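Local coordinates for protein transcriptional activator TenA-1 (Sulfolobus solfataricus P2, PDB 2QZC) that probably acts as a TenA-like thiaminase, an enzyme of thiamin metabolism, at residues L59-S64 and H118-A123; G90-K95 and Y156-S161. All blocks are in the same frame, centred on the assembly; numbering follows the deposited sequence. Where two conformers were deposited one is given.

Contact 1 (L59-S64 and H118-A123)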
ATOM      1  N   LEU A  59       1.661  -5.594   5.502  1.00 14.78           N
ATOM      2  CA  LEU A  59       2.584  -4.776   4.670  1.00 13.58           C
ATOM      3  C   LEU A  59       2.079  -3.340   4.524  1.00 14.58           C
ATOM      4  O   LEU A  59       2.846  -2.384   4.651  1.00 15.71           O
ATOM      5  CB  LEU A  59       2.772  -5.369   3.271  1.00 15.67           C
ATOM      6  CG  LEU A  59       3.556  -4.564   2.218  1.00 15.86           C
ATOM      7  CD1 LEU A  59       4.950  -4.273   2.746  1.00 16.67           C
ATOM      8  CD2 LEU A  59       3.534  -5.322   0.901  1.00 16.94           C
ATOM      9  N   LEU A  60       0.771  -3.215   4.282  1.00 14.19           N
ATOM     10  CA  LEU A  60       0.200  -1.853   4.113  1.00 15.25           C
ATOM     11  C   LEU A  60       0.361  -1.003   5.387  1.00 15.93           C
ATOM     12  O   LEU A  60       0.872   0.138   5.324  1.00 16.70           O
ATOM     13  CB  LEU A  60      -1.256  -1.936   3.689  1.00 15.54           C
ATOM     14  CG  LEU A  60      -1.494  -2.458   2.276  1.00 16.22           C
ATOM     15  CD1 LEU A  60      -2.984  -2.875   2.072  1.00 16.78           C
ATOM     16  CD2 LEU A  60      -1.035  -1.390   1.242  1.00 18.27           C
ATOM     17  N   ILE A  61       0.039  -1.566   6.564  1.00 14.80           N
ATOM     18  CA  ILE A  61       0.215  -0.880   7.859  1.00 16.46           C
ATOM     19  C   ILE A  61       1.672  -0.523   8.051  1.00 15.71           C
ATOM     20  O   ILE A  61       2.013   0.611   8.421  1.00 16.24           O
ATOM     21  CB  ILE A  61      -0.175  -1.816   9.105  1.00 19.17           C
ATOM     22  CG1 ILE A  61      -1.633  -2.208   9.107  1.00 25.33           C
ATOM     23  CG2 ILE A  61       0.170  -1.097  10.446  1.00 21.58           C
ATOM     24  CD1 ILE A  61      -1.962  -3.387  10.029  1.00 23.89           C
ATOM     25  N   ALA A  62       2.548  -1.483   7.851  1.00 12.62           N
ATOM     26  CA  ALA A  62       3.983  -1.283   8.119  1.00 14.83           C
ATOM     27  C   ALA A  62       4.595  -0.251   7.177  1.00 17.11           C
ATOM     28  O   ALA A  62       5.399   0.606   7.618  1.00 15.72           O
ATOM     29  CB  ALA A  62       4.746  -2.604   7.988  1.00 15.25           C
ATOM     30  N   SER A  63       4.214  -0.333   5.911  1.00 16.81           N
ATOM     31  CA  SER A  63       4.824   0.530   4.900  0.50 15.53           C
ATOM     32  C   SER A  63       4.527   2.010   5.168  1.00 17.29           C
ATOM     33  O   SER A  63       5.335   2.873   4.781  1.00 18.45           O
ATOM     34  CB  SER A  63       4.427   0.088   3.482  0.50 15.02           C
ATOM     35  OG  SER A  63       3.049   0.295   3.270  0.50 14.58           O
ATOM     36  N   SER A  64       3.427   2.306   5.850  1.00 16.35           N
ATOM     37  CA  SER A  64       3.112   3.691   6.244  1.00 17.01           C
ATOM     38  C   SER A  64       4.193   4.313   7.123  1.00 18.85           C
ATOM     39  O   SER A  64       4.228   5.554   7.285  1.00 19.69           O
ATOM     40  CB  SER A  64       1.790   3.756   6.997  1.00 19.00           C
ATOM     41  OG  SER A  64       1.891   3.236   8.323  1.00 18.72           O
ATOM     42  N   HIS A 118       1.488 -12.569  14.257  1.00 11.66           N
ATOM     43  CA  HIS A 118       2.913 -12.156  14.423  1.00 12.69           C
ATOM     44  C   HIS A 118       3.237 -10.997  13.451  1.00 13.23           C
ATOM     45  O   HIS A 118       3.787  -9.969  13.841  1.00 13.06           O
ATOM     46  CB  HIS A 118       3.775 -13.406  14.157  1.00 13.65           C
ATOM     47  CG  HIS A 118       5.252 -13.196  13.978  1.00 13.83           C
ATOM     48  ND1 HIS A 118       6.120 -12.914  15.015  1.00 13.54           N
ATOM     49  CD2 HIS A 118       6.018 -13.371  12.873  1.00 14.23           C
ATOM     50  CE1 HIS A 118       7.355 -12.922  14.535  1.00 13.78           C
ATOM     51  NE2 HIS A 118       7.321 -13.207  13.250  1.00 13.15           N
ATOM     52  N   LEU A 119       2.877 -11.155  12.169  1.00 12.55           N
ATOM     53  CA  LEU A 119       3.130 -10.089  11.166  1.00 14.13           C
ATOM     54  C   LEU A 119       2.376  -8.819  11.534  1.00 13.85           C
ATOM     55  O   LEU A 119       2.933  -7.737  11.447  1.00 14.84           O
ATOM     56  CB  LEU A 119       2.766 -10.544   9.750  1.00 14.33           C
ATOM     57  CG  LEU A 119       3.579 -11.718   9.219  1.00 15.60           C
ATOM     58  CD1 LEU A 119       3.073 -12.048   7.802  1.00 17.53           C
ATOM     59  CD2 LEU A 119       5.076 -11.413   9.198  1.00 15.77           C
ATOM     60  N   TYR A 120       1.090  -8.944  11.928  1.00 12.77           N
ATOM     61  CA  TYR A 120       0.360  -7.751  12.318  1.00 13.06           C
ATOM     62  C   TYR A 120       0.988  -7.045  13.509  1.00 12.81           C
ATOM     63  O   TYR A 120       1.001  -5.790  13.562  1.00 14.88           O
ATOM     64  CB  TYR A 120      -1.121  -8.066  12.631  1.00 13.72           C
ATOM     65  CG  TYR A 120      -2.044  -8.304  11.449  1.00 11.81           C
ATOM     66  CD1 TYR A 120      -2.389  -7.258  10.616  1.00 14.63           C
ATOM     67  CD2 TYR A 120      -2.618  -9.566  11.179  1.00 13.31           C
ATOM     68  CE1 TYR A 120      -3.285  -7.441   9.592  1.00 14.28           C
ATOM     69  CE2 TYR A 120      -3.518  -9.751  10.151  1.00 13.84           C
ATOM     70  CZ  TYR A 120      -3.807  -8.683   9.314  1.00 14.29           C
ATOM     71  OH  TYR A 120      -4.721  -8.875   8.310  1.00 15.30           O
ATOM     72  N   TYR A 121       1.445  -7.806  14.502  1.00 13.49           N
ATOM     73  CA  TYR A 121       2.014  -7.240  15.711  1.00 14.58           C
ATOM     74  C   TYR A 121       3.161  -6.302  15.360  1.00 14.48           C
ATOM     75  O   TYR A 121       3.181  -5.132  15.811  1.00 15.04           O
ATOM     76  CB  TYR A 121       2.456  -8.358  16.683  1.00 15.02           C
ATOM     77  CG  TYR A 121       3.195  -7.807  17.885  1.00 14.83           C
ATOM     78  CD1 TYR A 121       2.503  -7.203  18.898  1.00 16.59           C
ATOM     79  CD2 TYR A 121       4.558  -7.892  18.004  1.00 15.15           C
ATOM     80  CE1 TYR A 121       3.156  -6.647  20.007  1.00 17.36           C
ATOM     81  CE2 TYR A 121       5.226  -7.336  19.106  1.00 15.86           C
ATOM     82  CZ  TYR A 121       4.513  -6.735  20.109  1.00 17.01           C
ATOM     83  OH  TYR A 121       5.172  -6.191  21.200  1.00 16.81           O
ATOM     84  N   TYR A 122       4.095  -6.779  14.568  1.00 14.30           N
ATOM     85  CA  TYR A 122       5.256  -5.954  14.210  1.00 14.15           C
ATOM     86  C   TYR A 122       4.907  -4.829  13.243  1.00 15.42           C
ATOM     87  O   TYR A 122       5.420  -3.722  13.379  1.00 15.45           O
ATOM     88  CB  TYR A 122       6.437  -6.833  13.724  1.00 14.48           C
ATOM     89  CG  TYR A 122       6.991  -7.598  14.892  1.00 13.69           C
ATOM     90  CD1 TYR A 122       7.606  -6.925  15.940  1.00 15.48           C
ATOM     91  CD2 TYR A 122       6.832  -8.978  14.989  1.00 14.45           C
ATOM     92  CE1 TYR A 122       8.055  -7.636  17.082  1.00 14.77           C
ATOM     93  CE2 TYR A 122       7.271  -9.674  16.112  1.00 15.64           C
ATOM     94  CZ  TYR A 122       7.876  -8.993  17.128  1.00 15.93           C
ATOM     95  OH  TYR A 122       8.291  -9.661  18.277  1.00 18.49           O
ATOM     96  N   ALA A 123       3.955  -5.078  12.351  1.00 13.92           N
ATOM     97  CA  ALA A 123       3.493  -3.991  11.433  1.00 13.72           C
ATOM     98  C   ALA A 123       2.906  -2.841  12.198  1.00 16.60           C
ATOM     99  O   ALA A 123       3.124  -1.663  11.834  1.00 17.89           O
ATOM    100  CB  ALA A 123       2.485  -4.503  10.475  1.00 14.51           C
TER

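Contact 2 (G90-K95 and Y156-S161)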
ATOM      1  N   GLY A  90      -4.605 -18.508  -9.980  1.00 40.23           N
ATOM      2  CA  GLY A  90      -5.927 -18.750 -10.592  1.00 38.94           C
ATOM      3  C   GLY A  90      -6.021 -20.097 -11.285  1.00 39.55           C
ATOM      4  O   GLY A  90      -7.009 -20.812 -11.132  1.00 39.57           O
ATOM      5  N   LYS A  91      -4.980 -20.444 -12.037  1.00 38.59           N
ATOM      6  CA  LYS A  91      -4.882 -21.729 -12.715  1.00 36.17           C
ATOM      7  C   LYS A  91      -4.857 -22.874 -11.712  1.00 35.17           C
ATOM      8  O   LYS A  91      -5.565 -23.880 -11.891  1.00 35.57           O
ATOM      9  CB  LYS A  91      -3.604 -21.814 -13.574  1.00 37.77           C
ATOM     10  N   LEU A  92      -4.039 -22.725 -10.663  1.00 30.23           N
ATOM     11  CA  LEU A  92      -3.978 -23.738  -9.621  1.00 28.72           C
ATOM     12  C   LEU A  92      -5.309 -23.862  -8.899  1.00 27.41           C
ATOM     13  O   LEU A  92      -5.746 -24.967  -8.607  1.00 27.26           O
ATOM     14  CB  LEU A  92      -2.889 -23.421  -8.579  1.00 28.04           C
ATOM     15  CG  LEU A  92      -1.421 -23.397  -9.012  1.00 32.06           C
ATOM     16  CD1 LEU A  92      -0.551 -22.831  -7.887  1.00 33.17           C
ATOM     17  CD2 LEU A  92      -0.981 -24.777  -9.408  1.00 30.93           C
ATOM     18  N   TYR A  93      -5.914 -22.730  -8.541  1.00 28.80           N
ATOM     19  CA  TYR A  93      -7.198 -22.747  -7.821  1.00 30.94           C
ATOM     20  C   TYR A  93      -8.280 -23.475  -8.616  1.00 34.16           C
ATOM     21  O   TYR A  93      -9.043 -24.245  -8.037  1.00 34.52           O
ATOM     22  CB  TYR A  93      -7.621 -21.328  -7.465  1.00 32.30           C
ATOM     23  CG  TYR A  93      -6.845 -20.634  -6.350  1.00 32.80           C
ATOM     24  CD1 TYR A  93      -5.717 -21.207  -5.726  1.00 32.22           C
ATOM     25  CD2 TYR A  93      -7.192 -19.338  -5.970  1.00 40.89           C
ATOM     26  CE1 TYR A  93      -5.017 -20.539  -4.721  1.00 35.20           C
ATOM     27  CE2 TYR A  93      -6.471 -18.657  -4.971  1.00 41.84           C
ATOM     28  CZ  TYR A  93      -5.390 -19.274  -4.360  1.00 39.92           C
ATOM     29  OH  TYR A  93      -4.670 -18.610  -3.399  1.00 32.99           O
ATOM     30  N   SER A  94      -8.302 -23.276  -9.937  1.00 37.28           N
ATOM     31  CA  SER A  94      -9.231 -24.008 -10.821  1.00 38.14           C
ATOM     32  C   SER A  94      -8.926 -25.495 -10.880  1.00 38.17           C
ATOM     33  O   SER A  94      -9.831 -26.313 -10.696  1.00 41.75           O
ATOM     34  CB  SER A  94      -9.208 -23.423 -12.220  1.00 40.84           C
ATOM     35  OG  SER A  94      -9.684 -22.091 -12.148  1.00 50.06           O
ATOM     36  N   LYS A  95      -7.665 -25.854 -11.105  1.00 35.48           N
ATOM     37  CA  LYS A  95      -7.269 -27.272 -11.146  1.00 35.30           C
ATOM     38  C   LYS A  95      -7.561 -28.009  -9.843  1.00 35.97           C
ATOM     39  O   LYS A  95      -7.937 -29.182  -9.870  1.00 37.72           O
ATOM     40  CB  LYS A  95      -5.780 -27.448 -11.486  1.00 34.82           C
ATOM     41  N   TYR A 156       3.151 -28.656  -9.347  1.00 17.92           N
ATOM     42  CA  TYR A 156       4.280 -28.082  -8.587  1.00 16.65           C
ATOM     43  C   TYR A 156       5.193 -27.209  -9.389  1.00 17.84           C
ATOM     44  O   TYR A 156       5.615 -26.148  -8.923  1.00 17.48           O
ATOM     45  CB  TYR A 156       5.016 -29.153  -7.736  1.00 16.91           C
ATOM     46  CG  TYR A 156       4.048 -29.973  -6.923  1.00 16.91           C
ATOM     47  CD1 TYR A 156       2.963 -29.373  -6.257  1.00 18.17           C
ATOM     48  CD2 TYR A 156       4.178 -31.349  -6.808  1.00 16.53           C
ATOM     49  CE1 TYR A 156       2.061 -30.101  -5.554  1.00 18.43           C
ATOM     50  CE2 TYR A 156       3.242 -32.096  -6.088  1.00 18.61           C
ATOM     51  CZ  TYR A 156       2.177 -31.461  -5.465  1.00 19.77           C
ATOM     52  OH  TYR A 156       1.235 -32.126  -4.744  1.00 20.62           O
ATOM     53  N   LYS A 157       5.441 -27.568 -10.644  1.00 18.02           N
ATOM     54  CA  LYS A 157       6.207 -26.721 -11.544  1.00 18.71           C
ATOM     55  C   LYS A 157       5.464 -25.386 -11.774  1.00 17.99           C
ATOM     56  O   LYS A 157       6.071 -24.315 -11.797  1.00 19.90           O
ATOM     57  CB  LYS A 157       6.450 -27.466 -12.889  1.00 19.99           C
ATOM     58  CG  LYS A 157       7.315 -26.718 -13.868  1.00 27.75           C
ATOM     59  CD  LYS A 157       7.500 -27.471 -15.215  1.00 26.47           C
ATOM     60  CE  LYS A 157       8.306 -28.707 -15.094  1.00 35.17           C
ATOM     61  NZ  LYS A 157       9.725 -28.502 -14.659  1.00 33.49           N
ATOM     62  N   THR A 158       4.152 -25.464 -11.960  1.00 17.94           N
ATOM     63  CA  THR A 158       3.329 -24.249 -12.157  1.00 17.46           C
ATOM     64  C   THR A 158       3.396 -23.330 -10.937  1.00 18.91           C
ATOM     65  O   THR A 158       3.611 -22.119 -11.080  1.00 19.84           O
ATOM     66  CB  THR A 158       1.863 -24.594 -12.454  1.00 20.42           C
ATOM     67  OG1 THR A 158       1.784 -25.362 -13.673  1.00 22.36           O
ATOM     68  CG2 THR A 158       1.004 -23.323 -12.626  1.00 21.82           C
ATOM     69  N   TRP A 159       3.227 -23.914  -9.750  1.00 18.46           N
ATOM     70  CA  TRP A 159       3.330 -23.131  -8.508  1.00 17.23           C
ATOM     71  C   TRP A 159       4.689 -22.469  -8.416  1.00 18.21           C
ATOM     72  O   TRP A 159       4.787 -21.257  -8.158  1.00 18.67           O
ATOM     73  CB  TRP A 159       3.112 -24.064  -7.313  1.00 17.01           C
ATOM     74  CG  TRP A 159       3.335 -23.410  -5.958  1.00 16.31           C
ATOM     75  CD1 TRP A 159       2.416 -22.717  -5.212  1.00 20.15           C
ATOM     76  CD2 TRP A 159       4.527 -23.453  -5.193  1.00 16.68           C
ATOM     77  NE1 TRP A 159       2.991 -22.277  -4.064  1.00 19.82           N
ATOM     78  CE2 TRP A 159       4.284 -22.697  -4.010  1.00 18.22           C
ATOM     79  CE3 TRP A 159       5.801 -23.979  -5.403  1.00 18.85           C
ATOM     80  CZ2 TRP A 159       5.263 -22.513  -3.031  1.00 21.86           C
ATOM     81  CZ3 TRP A 159       6.780 -23.764  -4.469  1.00 21.27           C
ATOM     82  CH2 TRP A 159       6.501 -23.046  -3.267  1.00 23.06           C
ATOM     83  N   ALA A 160       5.752 -23.247  -8.638  1.00 16.38           N
ATOM     84  CA  ALA A 160       7.120 -22.748  -8.538  1.00 17.26           C
ATOM     85  C   ALA A 160       7.461 -21.677  -9.554  1.00 18.39           C
ATOM     86  O   ALA A 160       8.261 -20.775  -9.250  1.00 19.23           O
ATOM     87  CB  ALA A 160       8.149 -23.893  -8.610  1.00 19.15           C
ATOM     88  N   SER A 161       6.828 -21.723 -10.732  1.00 19.22           N
ATOM     89  CA  SER A 161       7.160 -20.779 -11.809  1.00 20.53           C
ATOM     90  C   SER A 161       6.910 -19.347 -11.404  1.00 21.56           C
ATOM     91  O   SER A 161       7.641 -18.462 -11.853  1.00 23.54           O
ATOM     92  CB  SER A 161       6.416 -21.122 -13.099  1.00 21.73           C
ATOM     93  OG  SER A 161       5.028 -20.871 -12.970  1.00 25.30           O
TER

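Contact 1 (L59-S64 and H118-A123)
A near-parallel pair of helices in the all-helical, heme oxygenase-like fold of the TenA family makes this contact: the C-terminal part of helix 38-63 runs beside helix 110-125 at 17°, with local axes 8.7 Å apart. Ala123 points toward helix 38-63 and meets Ala62, CB to CB at 3.9 Å. With an alanine on each helix, the backbones can come close, and the CA atoms of Ala62 and Ala123 lie 4.3 Å apart. Ile61 packs beside them with both branches. Its CG2, anti to the backbone N, rests 3.3 Å from the carbonyl O of Ala123, while CD1 reaches the rim of the Tyr120 ring near its plane, 3.9 Å from Tyr120 CD1. A beta-branched isoleucine thus serves two partners one turn apart. Tyr120 offers ring carbons to Ile61, while its OH hydrogen-bonds to Asp54 OD1 of helix 38-63. No hydrogen bond joins the two segments, and van der Waals contact alone links them. Beyond them, Trp127 and Phe130 of helix 127-148 pack on Ala62, and Leu119 leans on Tyr51, Met55 and Ala58 of helix 38-63. The second subunit also comes close, its Ser64 packing on Ile61.

Contact 2 (G90-K95 and Y156-S161)
Leu92 of helix 85-95 reaches across to helix 154-164 and carries the whole contact, its two methyls divided between neighbouring residues. The tight part is at CD1, which lies 3.9 Å from Trp159 CB and 4.0 Å from Trp159 CD1, so that it touches the root of the side chain and the near edge of the indole, close to the ring plane, and not a ring face. Trp159 has CG anti to its own backbone N (chi1 174°), a turn that leads the indole away from Leu92 and leaves CB and the pyrrole edge for the leucine methyl. The other methyl, CD2, meets Thr158 CG2 at 4.1 Å, where the two side chains run past each other in opposite directions. Threonine suits this partly exposed margin: its methyl faces the leucine, while OG1 bonds back to the carbonyl O of Glu154 in its own helix. On this looser side Lys91 also points across, but its CB is still 4.9 Å from Thr158 CG2 and the chain beyond is not modelled. The nearest CA atoms, of Leu92 and Trp159, are 7.4 Å apart, a span the branched leucine bridges. Were Leu92 replaced by an alanine, both methyls would go, and the Thr158 methyl, with CB and the CD1 edge of Trp159, would probably lose its apolar partner, opening a gap between the helices. Around this pair, Leu45 of helix 38-63 packs on Leu92, and Phe41 of the same helix meets the Trp159 indole edge-to-face. Val144 of helix 127-148 and Met31 of helix 26-32 pack on the Trp159 side chain, placing it where several helices converge.

Overall arrangement
From the N terminus, the chain first supplies 59-64, late in helix 38-63, and then 90-95 on helix 85-95. It returns at 118-123 to close the loop of contact 1, and at 156-161 to close that of contact 2. The segments alternate, so the two loops cross and neither nests inside the other. The contacts lie on opposite sides of the chain's centre, their centres 28 Å apart and their nearest atoms about 15 Å apart. Contact 1 joins helices 38-63 and 110-125 near the second subunit; contact 2 joins helices 85-95 and 154-164. Helix 38-63 forms one side of contact 1 and packs against contact 2, and helix 127-148 touches both, linking the two regions within one fold.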